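Local coordinates for protein carbonic anhydrase (PDB 1DDZ) that probably catalyses the reversible hydration of carbon dioxide to hydrogencarbonate and a proton, using zinc as its cofactor, at residues K220-L224 with R292-N296; D76-P80 with L315-Q319. One frame throughout, in Å; residues are numbered along the deposited sequence.

Contact 1: K220-L224 with R292-N296; sequences KLRDL and RVFVN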
ATOM      1  N   LYS A 220     -30.447  10.554  -5.205  1.00 18.73           N
ATOM      2  CA  LYS A 220     -30.147  11.898  -5.666  1.00 16.31           C
ATOM      3  C   LYS A 220     -28.761  12.336  -5.284  1.00 16.38           C
ATOM      4  O   LYS A 220     -28.414  12.383  -4.107  1.00 17.99           O
ATOM      5  CB  LYS A 220     -31.185  12.880  -5.130  1.00 20.37           C
ATOM      6  CG  LYS A 220     -31.072  14.257  -5.734  1.00 26.86           C
ATOM      7  CD  LYS A 220     -32.241  15.142  -5.370  1.00 31.96           C
ATOM      8  CE  LYS A 220     -32.265  16.332  -6.314  1.00 42.21           C
ATOM      9  NZ  LYS A 220     -33.391  17.289  -6.123  1.00 47.14           N
ATOM     10  N   LEU A 221     -27.963  12.679  -6.280  1.00 15.89           N
ATOM     11  CA  LEU A 221     -26.600  13.107  -6.014  1.00 17.01           C
ATOM     12  C   LEU A 221     -26.566  14.533  -5.482  1.00 19.09           C
ATOM     13  O   LEU A 221     -27.212  15.421  -6.050  1.00 20.87           O
ATOM     14  CB  LEU A 221     -25.755  13.024  -7.283  1.00 15.07           C
ATOM     15  CG  LEU A 221     -25.515  11.646  -7.900  1.00 13.70           C
ATOM     16  CD1 LEU A 221     -24.712  11.857  -9.179  1.00 11.91           C
ATOM     17  CD2 LEU A 221     -24.773  10.719  -6.943  1.00  7.00           C
ATOM     18  N   ARG A 222     -25.824  14.739  -4.389  1.00 17.48           N
ATOM     19  CA  ARG A 222     -25.672  16.053  -3.765  1.00 13.24           C
ATOM     20  C   ARG A 222     -24.250  16.488  -4.028  1.00 15.35           C
ATOM     21  O   ARG A 222     -23.327  15.662  -4.020  1.00 15.84           O
ATOM     22  CB  ARG A 222     -25.899  15.985  -2.266  1.00 16.67           C
ATOM     23  CG  ARG A 222     -27.021  15.112  -1.817  1.00 12.89           C
ATOM     24  CD  ARG A 222     -28.338  15.568  -2.319  1.00 19.75           C
ATOM     25  NE  ARG A 222     -29.378  14.849  -1.596  1.00 28.26           N
ATOM     26  CZ  ARG A 222     -30.654  15.213  -1.571  1.00 30.24           C
ATOM     27  NH1 ARG A 222     -31.042  16.290  -2.239  1.00 34.51           N
ATOM     28  NH2 ARG A 222     -31.536  14.514  -0.862  1.00 27.10           N
ATOM     29  N   ASP A 223     -24.053  17.786  -4.189  1.00 14.51           N
ATOM     30  CA  ASP A 223     -22.740  18.321  -4.513  1.00 14.81           C
ATOM     31  C   ASP A 223     -21.835  18.569  -3.315  1.00 16.17           C
ATOM     32  O   ASP A 223     -22.291  19.047  -2.294  1.00 18.90           O
ATOM     33  CB  ASP A 223     -22.938  19.610  -5.300  1.00 14.36           C
ATOM     34  CG  ASP A 223     -21.730  20.019  -6.071  1.00 15.24           C
ATOM     35  OD1 ASP A 223     -20.734  19.275  -6.054  1.00 23.79           O
ATOM     36  OD2 ASP A 223     -21.777  21.101  -6.708  1.00 18.42           O
ATOM     37  N   LEU A 224     -20.572  18.160  -3.423  1.00 16.32           N
ATOM     38  CA  LEU A 224     -19.600  18.406  -2.354  1.00 14.86           C
ATOM     39  C   LEU A 224     -18.561  19.397  -2.834  1.00 14.99           C
ATOM     40  O   LEU A 224     -17.658  19.758  -2.081  1.00 17.45           O
ATOM     41  CB  LEU A 224     -18.867  17.136  -1.931  1.00 15.43           C
ATOM     42  CG  LEU A 224     -19.415  16.279  -0.797  1.00 19.16           C
ATOM     43  CD1 LEU A 224     -19.513  17.085   0.474  1.00 21.12           C
ATOM     44  CD2 LEU A 224     -20.749  15.769  -1.178  1.00 18.79           C
ATOM     45  N   ARG A 292     -24.084  19.057 -15.279  1.00 25.97           N
ATOM     46  CA  ARG A 292     -24.829  18.023 -15.986  1.00 26.99           C
ATOM     47  C   ARG A 292     -24.958  16.715 -15.208  1.00 22.94           C
ATOM     48  O   ARG A 292     -25.958  16.019 -15.326  1.00 26.01           O
ATOM     49  CB  ARG A 292     -24.261  17.792 -17.397  1.00 29.23           C
ATOM     50  CG  ARG A 292     -22.981  16.995 -17.472  1.00 38.85           C
ATOM     51  CD  ARG A 292     -22.468  16.932 -18.906  1.00 47.71           C
ATOM     52  NE  ARG A 292     -21.368  17.868 -19.130  1.00 55.90           N
ATOM     53  CZ  ARG A 292     -20.118  17.498 -19.417  1.00 61.13           C
ATOM     54  NH1 ARG A 292     -19.808  16.203 -19.523  1.00 61.71           N
ATOM     55  NH2 ARG A 292     -19.164  18.420 -19.552  1.00 62.58           N
ATOM     56  N   VAL A 293     -23.973  16.423 -14.370  1.00 22.19           N
ATOM     57  CA  VAL A 293     -23.957  15.220 -13.529  1.00 20.92           C
ATOM     58  C   VAL A 293     -25.248  15.119 -12.716  1.00 20.98           C
ATOM     59  O   VAL A 293     -25.863  14.040 -12.602  1.00 18.68           O
ATOM     60  CB  VAL A 293     -22.736  15.269 -12.566  1.00 18.52           C
ATOM     61  CG1 VAL A 293     -23.019  14.531 -11.265  1.00 20.86           C
ATOM     62  CG2 VAL A 293     -21.519  14.688 -13.249  1.00 21.94           C
ATOM     63  N   PHE A 294     -25.679  16.274 -12.216  1.00 18.02           N
ATOM     64  CA  PHE A 294     -26.874  16.351 -11.394  1.00 18.09           C
ATOM     65  C   PHE A 294     -28.138  16.341 -12.228  1.00 14.38           C
ATOM     66  O   PHE A 294     -29.086  15.612 -11.922  1.00 19.59           O
ATOM     67  CB  PHE A 294     -26.793  17.577 -10.468  1.00 12.33           C
ATOM     68  CG  PHE A 294     -25.553  17.586  -9.600  1.00 12.95           C
ATOM     69  CD1 PHE A 294     -24.435  18.320  -9.977  1.00  7.50           C
ATOM     70  CD2 PHE A 294     -25.496  16.824  -8.424  1.00 11.56           C
ATOM     71  CE1 PHE A 294     -23.283  18.282  -9.209  1.00 13.40           C
ATOM     72  CE2 PHE A 294     -24.343  16.784  -7.649  1.00  8.09           C
ATOM     73  CZ  PHE A 294     -23.238  17.512  -8.034  1.00 11.28           C
ATOM     74  N   VAL A 295     -28.106  17.025 -13.359  1.00 13.75           N
ATOM     75  CA  VAL A 295     -29.292  17.062 -14.205  1.00 18.51           C
ATOM     76  C   VAL A 295     -29.566  15.682 -14.813  1.00 19.68           C
ATOM     77  O   VAL A 295     -30.704  15.207 -14.794  1.00 22.62           O
ATOM     78  CB  VAL A 295     -29.235  18.233 -15.248  1.00 22.55           C
ATOM     79  CG1 VAL A 295     -28.019  18.143 -16.100  1.00 29.68           C
ATOM     80  CG2 VAL A 295     -30.473  18.249 -16.116  1.00 24.56           C
ATOM     81  N   ASN A 296     -28.507  14.989 -15.222  1.00 19.01           N
ATOM     82  CA  ASN A 296     -28.625  13.638 -15.775  1.00 18.82           C
ATOM     83  C   ASN A 296     -29.093  12.691 -14.677  1.00 18.80           C
ATOM     84  O   ASN A 296     -30.000  11.878 -14.881  1.00 20.14           O
ATOM     85  CB  ASN A 296     -27.285  13.177 -16.310  1.00 22.34           C
ATOM     86  CG  ASN A 296     -26.838  13.989 -17.486  1.00 26.24           C
ATOM     87  OD1 ASN A 296     -27.627  14.745 -18.042  1.00 31.44           O
ATOM     88  ND2 ASN A 296     -25.561  13.890 -17.843  1.00 28.89           N
TER
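Phe-294, in the first turn of helix 292-307, brings its ring against Leu-221 to Asp-223, where the chain enters strand 222-227, the outermost strand, within this chain, of a five-stranded mixed sheet in the alpha/beta fold of a beta-class carbonic anhydrase. Its CG stands anti to the carbonyl carbon (chi1 -56°), which carries the ring out from the helix to the strand. There the ring's edge meets the backbone: Leu-221 O lies near the ring plane, 3.2 Å from Phe-294 CD2, where the slightly positive aromatic C-H suits a carbonyl oxygen. Further along, Phe-294 CE2 comes within 3.6 Å of Arg-222 C, and CZ within 3.5 Å of Asp-223 CB, both approaching obliquely. The Asp-223 carboxylate is turned 46° from the ring plane, and its CG and OD1 come about as close to CZ as CB does. Asp-223 OD1 is also hydrogen-bonded to Gly-225 N. Aliphatic packing completes the interface. Leu-221 CD1 touches Val-293 CG1 at 3.8 Å, the two side chains crossing at about a right angle, while Leu-221 CB lies 4.0 Å from Phe-294 CD2. Val-293 CG1 also sits over one face of its neighbour's ring, so the branched valine serves both leucine and phenylalanine in a buried setting that suits all three. Arg-222 directs its CB away from the helix and forms a salt bridge with Asp-218. The strand itself is bonded on two sides: Arg-222 and Leu-224 pair with Val-213 and Gly-211 of the antiparallel strand 208-214, whereas Asp-223 bonds to Lys-287 in the loop leading to the helix. Phe-294 further rests on Gln-210 and Val-212 of strand 208-214, and Val-293 reaches Tyr-69 of strand 69-74, so the start of helix 292-307 packs across several strands of the sheet.

Contact 2: D76-P80 with L315-Q319; sequences DSRVP and LAHTQ. With ZN (zinc ion), chain C.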
ATOM      1  N   ASP A  76     -19.772  -1.217  -0.748  1.00 21.39           N
ATOM      2  CA  ASP A  76     -21.150  -1.588  -0.360  1.00 29.02           C
ATOM      3  C   ASP A  76     -22.118  -0.640  -0.988  1.00 34.42           C
ATOM      4  O   ASP A  76     -22.922  -0.053  -0.279  1.00 38.81           O
ATOM      5  CB  ASP A  76     -21.416  -1.671   1.180  1.00 31.82           C
ATOM      6  CG  ASP A  76     -20.531  -0.745   1.984  1.00 34.68           C
ATOM      7  OD1 ASP A  76     -19.581  -1.272   2.578  1.00 42.56           O
ATOM      8  OD2 ASP A  76     -20.750   0.501   2.009  1.00 31.87           O
ATOM      9  N   SER A  77     -22.102  -0.516  -2.305  1.00 37.77           N
ATOM     10  CA  SER A  77     -23.012   0.412  -2.956  1.00 41.20           C
ATOM     11  C   SER A  77     -24.129  -0.187  -3.764  1.00 41.21           C
ATOM     12  O   SER A  77     -23.956  -1.079  -4.603  1.00 44.01           O
ATOM     13  CB  SER A  77     -22.226   1.503  -3.723  1.00 45.44           C
ATOM     14  OG  SER A  77     -21.675   2.367  -2.714  1.00 45.47           O
ATOM     15  N   ARG A  78     -25.318   0.243  -3.412  1.00 39.84           N
ATOM     16  CA  ARG A  78     -26.534  -0.273  -4.008  1.00 40.09           C
ATOM     17  C   ARG A  78     -26.907   0.314  -5.336  1.00 35.91           C
ATOM     18  O   ARG A  78     -27.991   0.036  -5.828  1.00 40.65           O
ATOM     19  CB  ARG A  78     -27.722  -0.152  -3.040  1.00 43.89           C
ATOM     20  CG  ARG A  78     -27.492  -0.870  -1.725  1.00 48.28           C
ATOM     21  CD  ARG A  78     -28.589  -0.574  -0.749  1.00 54.32           C
ATOM     22  NE  ARG A  78     -28.645  -1.574   0.314  1.00 59.42           N
ATOM     23  CZ  ARG A  78     -29.416  -1.477   1.391  1.00 64.68           C
ATOM     24  NH1 ARG A  78     -30.197  -0.412   1.557  1.00 67.05           N
ATOM     25  NH2 ARG A  78     -29.440  -2.456   2.290  1.00 68.90           N
ATOM     26  N   VAL A  79     -26.051   1.133  -5.925  1.00 30.06           N
ATOM     27  CA  VAL A  79     -26.358   1.683  -7.232  1.00 26.75           C
ATOM     28  C   VAL A  79     -25.152   1.802  -8.152  1.00 24.28           C
ATOM     29  O   VAL A  79     -24.154   2.425  -7.803  1.00 25.49           O
ATOM     30  CB  VAL A  79     -27.058   3.058  -7.158  1.00 24.18           C
ATOM     31  CG1 VAL A  79     -27.638   3.418  -8.521  1.00 19.24           C
ATOM     32  CG2 VAL A  79     -28.155   3.058  -6.097  1.00 20.64           C
ATOM     33  N   PRO A  80     -25.214   1.152  -9.326  1.00 23.19           N
ATOM     34  CA  PRO A  80     -24.101   1.232 -10.275  1.00 20.01           C
ATOM     35  C   PRO A  80     -23.859   2.689 -10.701  1.00 17.56           C
ATOM     36  O   PRO A  80     -24.803   3.455 -10.957  1.00 19.34           O
ATOM     37  CB  PRO A  80     -24.590   0.345 -11.437  1.00 17.03           C
ATOM     38  CG  PRO A  80     -25.355  -0.717 -10.713  1.00 17.78           C
ATOM     39  CD  PRO A  80     -26.185   0.121  -9.754  1.00 19.38           C
ATOM     40  N   LEU A 315     -34.914  -0.417  -3.142  1.00 44.01           N
ATOM     41  CA  LEU A 315     -33.464  -0.390  -3.259  1.00 42.84           C
ATOM     42  C   LEU A 315     -32.864  -0.260  -1.864  1.00 41.54           C
ATOM     43  O   LEU A 315     -31.846  -0.873  -1.559  1.00 43.78           O
ATOM     44  CB  LEU A 315     -33.064   0.830  -4.077  1.00 46.43           C
ATOM     45  CG  LEU A 315     -31.829   0.764  -4.957  1.00 47.80           C
ATOM     46  CD1 LEU A 315     -32.040  -0.255  -6.072  1.00 50.49           C
ATOM     47  CD2 LEU A 315     -31.594   2.143  -5.536  1.00 49.84           C
ATOM     48  N   ALA A 316     -33.522   0.525  -1.015  1.00 39.61           N
ATOM     49  CA  ALA A 316     -33.074   0.760   0.354  1.00 42.23           C
ATOM     50  C   ALA A 316     -33.400  -0.361   1.346  1.00 46.09           C
ATOM     51  O   ALA A 316     -33.091  -0.254   2.538  1.00 48.77           O
ATOM     52  CB  ALA A 316     -33.644   2.065   0.860  1.00 39.85           C
ATOM     53  N   HIS A 317     -34.007  -1.439   0.867  1.00 49.11           N
ATOM     54  CA  HIS A 317     -34.374  -2.554   1.732  1.00 51.94           C
ATOM     55  C   HIS A 317     -33.561  -3.809   1.468  1.00 53.96           C
ATOM     56  O   HIS A 317     -33.434  -4.652   2.365  1.00 55.80           O
ATOM     57  CB  HIS A 317     -35.863  -2.891   1.579  1.00 53.31           C
ATOM     58  CG  HIS A 317     -36.786  -1.868   2.161  1.00 54.60           C
ATOM     59  ND1 HIS A 317     -36.497  -1.171   3.320  1.00 55.19           N
ATOM     60  CD2 HIS A 317     -38.004  -1.434   1.761  1.00 55.31           C
ATOM     61  CE1 HIS A 317     -37.498  -0.359   3.604  1.00 56.95           C
ATOM     62  NE2 HIS A 317     -38.425  -0.500   2.673  1.00 57.08           N
ATOM     63  N   THR A 318     -33.014  -3.928   0.252  1.00 55.45           N
ATOM     64  CA  THR A 318     -32.224  -5.098  -0.154  1.00 52.98           C
ATOM     65  C   THR A 318     -31.318  -5.657   0.955  1.00 54.51           C
ATOM     66  O   THR A 318     -30.614  -4.923   1.658  1.00 54.99           O
ATOM     67  CB  THR A 318     -31.426  -4.846  -1.463  1.00 48.84           C
ATOM     68  OG1 THR A 318     -30.682  -6.020  -1.817  1.00 49.23           O
ATOM     69  CG2 THR A 318     -30.493  -3.691  -1.296  1.00 42.55           C
ATOM     70  N   GLN A 319     -31.402  -6.971   1.139  1.00 56.64           N
ATOM     71  CA  GLN A 319     -30.637  -7.662   2.170  1.00 56.46           C
ATOM     72  C   GLN A 319     -29.124  -7.650   1.958  1.00 51.30           C
ATOM     73  O   GLN A 319     -28.658  -7.452   0.837  1.00 51.05           O
ATOM     74  CB  GLN A 319     -31.146  -9.108   2.324  1.00 62.71           C
ATOM     75  CG  GLN A 319     -31.023  -9.998   1.073  1.00 69.46           C
ATOM     76  CD  GLN A 319     -31.515 -11.442   1.292  1.00 74.76           C
ATOM     77  OE1 GLN A 319     -31.298 -12.315   0.442  1.00 77.67           O
ATOM     78  NE2 GLN A 319     -32.177 -11.693   2.423  1.00 75.77           N
TER
HETATM   79 ZN    ZN C   1     -20.109   2.254   2.191  1.00 28.56          ZN
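The guanidinium of Arg-78 has the methyl of Thr-318 over one face, CG2 lying 3.2 Å from Arg-78 NE, and meets the carbonyl of Leu-315 and the backbone of Ala-316 and His-317 obliquely. The threonine side chain comes from the opposite direction; OG1 anti to the backbone N (chi1 -180°) places CG2 between N and the carbonyl carbon and turns the methyl to the arginine, while OG1 makes a weak hydrogen bond with Glu-345. At the far end of the group, Arg-78 NH2 is 2.8 Å from Thr-318 O, but the angle is too poor for a hydrogen bond; Arg-78 NH1 lies 3.1 Å from Ala-316 O. The chain, extended from CG to NE, carries the guanidinium across to these carbonyls, a span that a long residue can cover, and Arg-78 CD passes Leu-315 O at 3.4 Å. Beside it, Val-79 CG2 packs on Leu-315 CD2 at 3.6 Å, the two aliphatic chains crossing at about a right angle. With an alanine in place of Arg-78, the carbonyls of Ala-316 and Thr-318 would probably lose their polar neighbour and the Thr-318 methyl the flat surface it covers. Asp-76, two residues earlier, binds zinc through OD2 at 1.9 Å, completing a site with Cys-74, His-130 and Cys-133. In other beta-class enzymes the equivalent aspartate and arginine can pair as a dyad; here Asp-76 OD2 and Arg-78 NE are 8.3 Å apart. The chemistry is thus divided: the carboxylate serves the metal, while the arginine faces backbone carbonyl oxygens, beside which a positive guanidinium is probably favoured electrostatically.

From the N terminus the chain runs through strand 69-74 into residues 76-80, one half of contact 2, whose partner follows after 234 intervening residues. Within that long loop the rest of the first sheet is built, ending in strand 222-227. Contact 1 then closes a shorter loop of 67 residues between 220-224 and 292-296, nested wholly inside the first. After helix 292-307 and helix 311-315, residues 315-319 return to the first zinc site's neighbourhood before the chain enters strand 323-328 of the second sheet. The contacts do not touch, their centres lying 19 Å apart. Contact 1 joins helix to sheet edge; contact 2 ties the zinc-site loop to the approach to the second sheet.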